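Local coordinates for cytolethal distending toxin subunit B (Escherichia coli, PDB 2F1N), which nicks DNA as the endonuclease subunit of a tripartite bacterial toxin, very probably causing the DNA damage that arrests intoxicated cells in G2/M, at residues I208-A213 with A239-G244; A213-Q218 with S252-V257. All blocks are in the same frame, centred on the assembly; numbering follows the deposited sequence.

Contact 1: residues I208-A213 with A239-G244; sequences ISPAAA and AGIVYG
Pro210 and Ala239 meet where the loop leaving strand 205-208, an edge of the six-stranded sheet, runs beside strand 237-241, an edge of the eight-stranded sheet. The two directions differ by 23°, and the N and O of Ala239 reach two different residues, Ser209 and Ala211, on either side of Pro210, as in parallel strand pairing but with waters inserted. One molecule accepts from Ala239 N and donates to Ser209 O, and a second accepts from Ala211 N and donates to Ala239 O at 2.8 Å. Pro210, which has no N-H to give, sits between the two bridges, and its CA makes a C-H...O contact with Ala239 O at 3.6 Å.

Behind the waters the contact is apolar. Ala239 CB presses on the Ser209-Pro210 peptide, 3.5 Å from Pro210 N, where the small methyl fits closely. Ile208 CG2 approaches the backbone at Ala239 N. Ile241 crosses Pro210 at about a right angle; with chi2 at -51° its CD1 lies 3.7 Å from Pro210 CG and 3.6 Å from Ala213 O, while CG1 meets Ala212 CB at 3.9 Å. Val257, on the strand neighbouring 237-241, packs against Pro210, Ala239 and Ile241. Two waters thus bridge loop to edge strand across the two-sheet core of the DNase I-like alpha/beta sandwich.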
ATOM      1  N   ILE A 208      -8.686   6.377   7.197  1.00 15.61           N
ATOM      2  CA  ILE A 208      -9.834   5.559   6.772  1.00 16.52           C
ATOM      3  C   ILE A 208      -9.594   4.135   7.264  1.00 16.31           C
ATOM      4  O   ILE A 208      -8.750   3.424   6.732  1.00 16.65           O
ATOM      5  CB  ILE A 208     -10.013   5.640   5.218  1.00 16.44           C
ATOM      6  CG1 ILE A 208     -10.034   7.096   4.767  1.00 20.81           C
ATOM      7  CG2 ILE A 208     -11.311   4.940   4.716  1.00 16.42           C
ATOM      8  CD1 ILE A 208      -9.595   7.275   3.345  1.00 27.86           C
ATOM      9  N   SER A 209     -10.354   3.709   8.269  1.00 16.15           N
ATOM     10  CA  SER A 209     -10.091   2.419   8.927  1.00 16.72           C
ATOM     11  C   SER A 209     -11.373   1.654   9.081  1.00 16.73           C
ATOM     12  O   SER A 209     -12.447   2.264   9.207  1.00 16.81           O
ATOM     13  CB  SER A 209      -9.431   2.606  10.301  1.00 16.92           C
ATOM     14  OG  SER A 209     -10.181   3.522  11.068  1.00 21.64           O
ATOM     15  N   PRO A 210     -11.281   0.317   9.081  1.00 16.47           N
ATOM     16  CA  PRO A 210     -12.495  -0.500   9.215  1.00 17.16           C
ATOM     17  C   PRO A 210     -12.940  -0.569  10.684  1.00 18.17           C
ATOM     18  O   PRO A 210     -12.171  -0.392  11.614  1.00 16.61           O
ATOM     19  CB  PRO A 210     -12.062  -1.871   8.686  1.00 18.49           C
ATOM     20  CG  PRO A 210     -10.597  -1.983   9.055  1.00 14.84           C
ATOM     21  CD  PRO A 210     -10.065  -0.519   8.972  1.00 15.30           C
ATOM     22  N   ALA A 211     -14.221  -0.832  10.890  1.00 19.65           N
ATOM     23  CA  ALA A 211     -14.701  -0.921  12.251  1.00 20.92           C
ATOM     24  C   ALA A 211     -14.165  -2.171  13.013  1.00 21.59           C
ATOM     25  O   ALA A 211     -14.010  -2.174  14.285  1.00 23.71           O
ATOM     26  CB  ALA A 211     -16.200  -0.803  12.269  1.00 20.90           C
ATOM     27  N   ALA A 212     -13.773  -3.180  12.246  1.00 20.02           N
ATOM     28  CA  ALA A 212     -13.379  -4.464  12.792  1.00 18.56           C
ATOM     29  C   ALA A 212     -11.882  -4.576  12.946  1.00 18.56           C
ATOM     30  O   ALA A 212     -11.149  -3.747  12.400  1.00 17.63           O
ATOM     31  CB  ALA A 212     -13.917  -5.579  11.885  1.00 19.52           C
ATOM     32  N   ALA A 213     -11.441  -5.615  13.667  1.00 17.00           N
ATOM     33  CA  ALA A 213     -10.052  -5.941  13.785  1.00 16.98           C
ATOM     34  C   ALA A 213      -9.516  -6.417  12.440  1.00 16.73           C
ATOM     35  O   ALA A 213     -10.294  -6.971  11.611  1.00 17.44           O
ATOM     36  CB  ALA A 213      -9.876  -7.025  14.794  1.00 18.52           C
ATOM     37  N   ALA A 239     -13.465   2.053   4.710  1.00 16.39           N
ATOM     38  CA  ALA A 239     -12.661   0.806   4.726  1.00 16.42           C
ATOM     39  C   ALA A 239     -13.476  -0.369   5.257  1.00 16.64           C
ATOM     40  O   ALA A 239     -14.297  -0.198   6.167  1.00 17.91           O
ATOM     41  CB  ALA A 239     -11.450   1.011   5.634  1.00 15.35           C
ATOM     42  N   GLY A 240     -13.234  -1.570   4.741  1.00 15.90           N
ATOM     43  CA  GLY A 240     -13.881  -2.745   5.302  1.00 16.17           C
ATOM     44  C   GLY A 240     -12.994  -3.960   5.182  1.00 15.82           C
ATOM     45  O   GLY A 240     -11.968  -3.910   4.485  1.00 17.42           O
ATOM     46  N   ILE A 241     -13.377  -5.051   5.854  1.00 13.81           N
ATOM     47  CA  ILE A 241     -12.563  -6.261   5.782  1.00 13.95           C
ATOM     48  C   ILE A 241     -12.965  -7.020   4.519  1.00 14.75           C
ATOM     49  O   ILE A 241     -14.155  -7.356   4.352  1.00 15.04           O
ATOM     50  CB  ILE A 241     -12.773  -7.136   7.033  1.00 13.12           C
ATOM     51  CG1 ILE A 241     -12.529  -6.365   8.340  1.00 15.63           C
ATOM     52  CG2 ILE A 241     -11.826  -8.383   6.929  1.00 15.90           C
ATOM     53  CD1 ILE A 241     -11.160  -5.597   8.385  1.00 16.66           C
ATOM     54  N   VAL A 242     -12.021  -7.226   3.577  1.00 14.80           N
ATOM     55  CA  VAL A 242     -12.359  -7.990   2.388  1.00 17.45           C
ATOM     56  C   VAL A 242     -12.487  -9.453   2.883  1.00 18.30           C
ATOM     57  O   VAL A 242     -11.624  -9.926   3.605  1.00 22.42           O
ATOM     58  CB  VAL A 242     -11.263  -7.964   1.288  1.00 17.38           C
ATOM     59  CG1 VAL A 242     -11.776  -8.705   0.044  1.00 16.77           C
ATOM     60  CG2 VAL A 242     -10.867  -6.521   0.927  1.00 15.52           C
ATOM     61  N   TYR A 243     -13.534 -10.146   2.474  1.00 20.56           N
ATOM     62  CA  TYR A 243     -13.834 -11.480   3.023  1.00 18.23           C
ATOM     63  C   TYR A 243     -14.243 -11.489   4.505  1.00 17.58           C
ATOM     64  O   TYR A 243     -14.135 -12.527   5.169  1.00 17.33           O
ATOM     65  CB  TYR A 243     -12.647 -12.480   2.793  1.00 19.58           C
ATOM     66  CG  TYR A 243     -12.027 -12.384   1.404  1.00 20.67           C
ATOM     67  CD1 TYR A 243     -12.819 -12.394   0.262  1.00 23.41           C
ATOM     68  CD2 TYR A 243     -10.639 -12.248   1.251  1.00 22.73           C
ATOM     69  CE1 TYR A 243     -12.247 -12.291  -1.033  1.00 26.14           C
ATOM     70  CE2 TYR A 243     -10.068 -12.149  -0.010  1.00 24.67           C
ATOM     71  CZ  TYR A 243     -10.863 -12.165  -1.144  1.00 26.14           C
ATOM     72  OH  TYR A 243     -10.289 -12.060  -2.399  1.00 28.56           O
ATOM     73  N   GLY A 244     -14.692 -10.356   5.047  1.00 15.93           N
ATOM     74  CA  GLY A 244     -15.085 -10.306   6.443  1.00 16.81           C
ATOM     75  C   GLY A 244     -16.246 -11.240   6.741  1.00 16.71           C
ATOM     76  O   GLY A 244     -16.389 -11.726   7.875  1.00 18.04           O
TER
HETATM   77  O   HOH W   1     -14.239   3.391   7.129  1.00 22.04           O
HETATM   78  O   HOH W   2     -15.860  -1.090   8.362  1.00 28.09           O

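Contact 2: residues A213-Q218 with S252-V257; sequences ATQTSQ and SDHFPV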
ATOM      1  N   ALA A 213     -11.441  -5.615  13.667  1.00 17.00           N
ATOM      2  CA  ALA A 213     -10.052  -5.941  13.785  1.00 16.98           C
ATOM      3  C   ALA A 213      -9.516  -6.417  12.440  1.00 16.73           C
ATOM      4  O   ALA A 213     -10.294  -6.971  11.611  1.00 17.44           O
ATOM      5  CB  ALA A 213      -9.876  -7.025  14.794  1.00 18.52           C
ATOM      6  N   THR A 214      -8.223  -6.182  12.223  1.00 14.98           N
ATOM      7  CA  THR A 214      -7.606  -6.539  10.935  1.00 14.43           C
ATOM      8  C   THR A 214      -6.583  -7.637  11.122  1.00 15.58           C
ATOM      9  O   THR A 214      -5.928  -8.066  10.159  1.00 16.49           O
ATOM     10  CB  THR A 214      -6.912  -5.331  10.228  1.00 14.47           C
ATOM     11  OG1 THR A 214      -5.797  -4.899  11.010  1.00 13.45           O
ATOM     12  CG2 THR A 214      -7.814  -4.152  10.120  1.00 14.60           C
ATOM     13  N   GLN A 215      -6.459  -8.098  12.354  1.00 16.11           N
ATOM     14  CA  GLN A 215      -5.630  -9.241  12.632  1.00 18.19           C
ATOM     15  C   GLN A 215      -6.249 -10.101  13.721  1.00 18.30           C
ATOM     16  O   GLN A 215      -7.302  -9.772  14.269  1.00 17.90           O
ATOM     17  CB  GLN A 215      -4.138  -8.901  12.870  1.00 18.09           C
ATOM     18  CG  GLN A 215      -3.817  -7.812  13.876  1.00 21.90           C
ATOM     19  CD  GLN A 215      -2.490  -8.130  14.620  1.00 29.39           C
ATOM     20  OE1 GLN A 215      -1.447  -8.434  14.001  1.00 36.91           O
ATOM     21  NE2 GLN A 215      -2.533  -8.075  15.914  1.00 22.40           N
ATOM     22  N   THR A 216      -5.632 -11.238  13.977  1.00 20.07           N
ATOM     23  CA  THR A 216      -6.314 -12.255  14.793  1.00 22.17           C
ATOM     24  C   THR A 216      -6.268 -11.926  16.284  1.00 23.28           C
ATOM     25  O   THR A 216      -6.759 -12.718  17.120  1.00 24.67           O
ATOM     26  CB  THR A 216      -5.657 -13.628  14.570  1.00 22.10           C
ATOM     27  OG1 THR A 216      -4.249 -13.473  14.670  1.00 21.60           O
ATOM     28  CG2 THR A 216      -5.870 -14.113  13.129  1.00 22.91           C
ATOM     29  N   SER A 217      -5.631 -10.815  16.640  1.00 23.21           N
ATOM     30  CA  SER A 217      -5.459 -10.460  18.051  1.00 24.84           C
ATOM     31  C   SER A 217      -6.414  -9.311  18.411  1.00 23.68           C
ATOM     32  O   SER A 217      -6.243  -8.637  19.432  1.00 23.90           O
ATOM     33  CB  SER A 217      -4.003 -10.095  18.319  1.00 26.42           C
ATOM     34  OG  SER A 217      -3.219 -11.280  18.482  1.00 32.72           O
ATOM     35  N   GLN A 218      -7.401  -9.110  17.548  1.00 22.62           N
ATOM     36  CA  GLN A 218      -8.449  -8.086  17.688  1.00 24.16           C
ATOM     37  C   GLN A 218      -7.995  -6.628  17.544  1.00 23.43           C
ATOM     38  O   GLN A 218      -8.742  -5.691  17.909  1.00 23.93           O
ATOM     39  CB  GLN A 218      -9.255  -8.295  18.986  1.00 24.64           C
ATOM     40  CG  GLN A 218     -10.268  -9.462  18.880  1.00 29.57           C
ATOM     41  CD  GLN A 218     -10.906  -9.613  17.493  1.00 35.95           C
ATOM     42  OE1 GLN A 218     -10.503 -10.503  16.707  1.00 39.49           O
ATOM     43  NE2 GLN A 218     -11.896  -8.760  17.187  1.00 35.29           N
ATOM     44  N   SER A 252      -2.141 -16.215   6.701  1.00 28.08           N
ATOM     45  CA  SER A 252      -1.795 -14.893   7.287  1.00 23.34           C
ATOM     46  C   SER A 252      -2.703 -14.502   8.454  1.00 21.63           C
ATOM     47  O   SER A 252      -3.931 -14.672   8.388  1.00 21.12           O
ATOM     48  CB  SER A 252      -1.844 -13.712   6.276  1.00 22.47           C
ATOM     49  OG  SER A 252      -1.309 -12.543   6.937  1.00 16.86           O
ATOM     50  N   ASP A 253      -2.106 -13.913   9.480  1.00 20.99           N
ATOM     51  CA  ASP A 253      -2.875 -13.467  10.633  1.00 20.86           C
ATOM     52  C   ASP A 253      -3.498 -12.096  10.376  1.00 19.19           C
ATOM     53  O   ASP A 253      -4.264 -11.616  11.202  1.00 19.50           O
ATOM     54  CB  ASP A 253      -2.007 -13.420  11.888  1.00 22.68           C
ATOM     55  CG  ASP A 253      -1.507 -14.801  12.306  1.00 24.99           C
ATOM     56  OD1 ASP A 253      -2.103 -15.822  11.928  1.00 29.06           O
ATOM     57  OD2 ASP A 253      -0.537 -14.937  13.065  1.00 34.80           O
ATOM     58  N   HIS A 254      -3.174 -11.484   9.225  1.00 16.14           N
ATOM     59  CA  HIS A 254      -3.810 -10.220   8.815  1.00 15.38           C
ATOM     60  C   HIS A 254      -4.822 -10.435   7.721  1.00 15.86           C
ATOM     61  O   HIS A 254      -4.647 -11.274   6.824  1.00 15.57           O
ATOM     62  CB  HIS A 254      -2.739  -9.218   8.312  1.00 14.40           C
ATOM     63  CG  HIS A 254      -1.804  -8.761   9.388  1.00 15.73           C
ATOM     64  ND1 HIS A 254      -1.900  -7.521   9.976  1.00 13.64           N
ATOM     65  CD2 HIS A 254      -0.757  -9.387   9.990  1.00 18.26           C
ATOM     66  CE1 HIS A 254      -0.938  -7.389  10.873  1.00 18.56           C
ATOM     67  NE2 HIS A 254      -0.235  -8.512  10.905  1.00 16.74           N
ATOM     68  N   PHE A 255      -5.886  -9.652   7.765  1.00 15.20           N
ATOM     69  CA  PHE A 255      -6.936  -9.750   6.769  1.00 15.30           C
ATOM     70  C   PHE A 255      -6.748  -8.597   5.807  1.00 14.56           C
ATOM     71  O   PHE A 255      -6.308  -7.532   6.233  1.00 14.08           O
ATOM     72  CB  PHE A 255      -8.272  -9.551   7.456  1.00 15.41           C
ATOM     73  CG  PHE A 255      -8.437 -10.334   8.739  1.00 17.66           C
ATOM     74  CD1 PHE A 255      -8.010 -11.655   8.850  1.00 22.61           C
ATOM     75  CD2 PHE A 255      -9.031  -9.722   9.839  1.00 21.23           C
ATOM     76  CE1 PHE A 255      -8.152 -12.355  10.052  1.00 26.41           C
ATOM     77  CE2 PHE A 255      -9.180 -10.416  11.052  1.00 24.66           C
ATOM     78  CZ  PHE A 255      -8.756 -11.729  11.152  1.00 23.90           C
ATOM     79  N   PRO A 256      -7.075  -8.805   4.536  1.00 14.74           N
ATOM     80  CA  PRO A 256      -7.056  -7.726   3.541  1.00 12.94           C
ATOM     81  C   PRO A 256      -8.120  -6.734   3.880  1.00 13.23           C
ATOM     82  O   PRO A 256      -9.250  -7.100   4.339  1.00 11.91           O
ATOM     83  CB  PRO A 256      -7.445  -8.404   2.216  1.00 14.31           C
ATOM     84  CG  PRO A 256      -7.458  -9.846   2.489  1.00 17.67           C
ATOM     85  CD  PRO A 256      -7.483 -10.102   3.962  1.00 15.53           C
ATOM     86  N   VAL A 257      -7.772  -5.475   3.630  1.00 12.04           N
ATOM     87  CA  VAL A 257      -8.665  -4.360   3.982  1.00 13.33           C
ATOM     88  C   VAL A 257      -8.867  -3.555   2.747  1.00 13.70           C
ATOM     89  O   VAL A 257      -7.865  -3.133   2.121  1.00 12.79           O
ATOM     90  CB  VAL A 257      -8.069  -3.494   5.122  1.00 13.81           C
ATOM     91  CG1 VAL A 257      -8.937  -2.237   5.368  1.00 12.71           C
ATOM     92  CG2 VAL A 257      -8.019  -4.321   6.426  1.00 13.19           C
TER
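Gln215 and His254 lie side by side and point the same way, with amide and imidazole planes 57° apart. Gln215 CB stands over one face of the imidazole, 4.0 Å from its centroid, a CH-pi contact. Chi1 of 51° sets Gln215 CG between its own N and carbonyl carbon. Gln215 OE1 comes within 3.3 Å of His254 NE2, at an angle too poor for a hydrogen bond. A single beta bridge joins the backbones: Phe255 N donates to Thr214 O (2.9 Å, 165°), while Thr216 N gives a weak bond to Asp253 O.

The Phe255 ring lies against the backbone of Ala213-Gln215, with Gln215 CA over one face toward the rim and Ala213 O in plane at its edge, 3.5 Å from CD2. Thr214 crosses Val257 at about a right angle, methyl to methyl (CG2 to CG2, 3.7 Å), leaving OG1 to bond Asp222 OD2. His254 ND1 bonds that same oxygen. Thr214 would then act as a second-shell residue, its hydroxyl probably steadying the carboxylate that holds His254, an Asp-His pair consistent with the active-site dyad of DNase I-like nucleases.

Overall arrangement
The chain passes directly from contact 1 into contact 2 through Ala213, which belongs to both; the centres lie about 9 Å apart on the same side of the molecule. Their segments alternate in sequence, so the loop between strands 205-208 and 222-228 first follows strand 237-241 and then the approach to strand 257-261. Those partners join each other as well: Val242 N lies 2.9 Å from Pro256 O, a probable hydrogen bond, and Ile241 CG2 packs 3.8 Å from Phe255 CB. Contact 2 lies at the probable catalytic centre, where His254 also touches Asn22 and Asp185; contact 1 ties the same loop to the edge strand of the eight-stranded sheet.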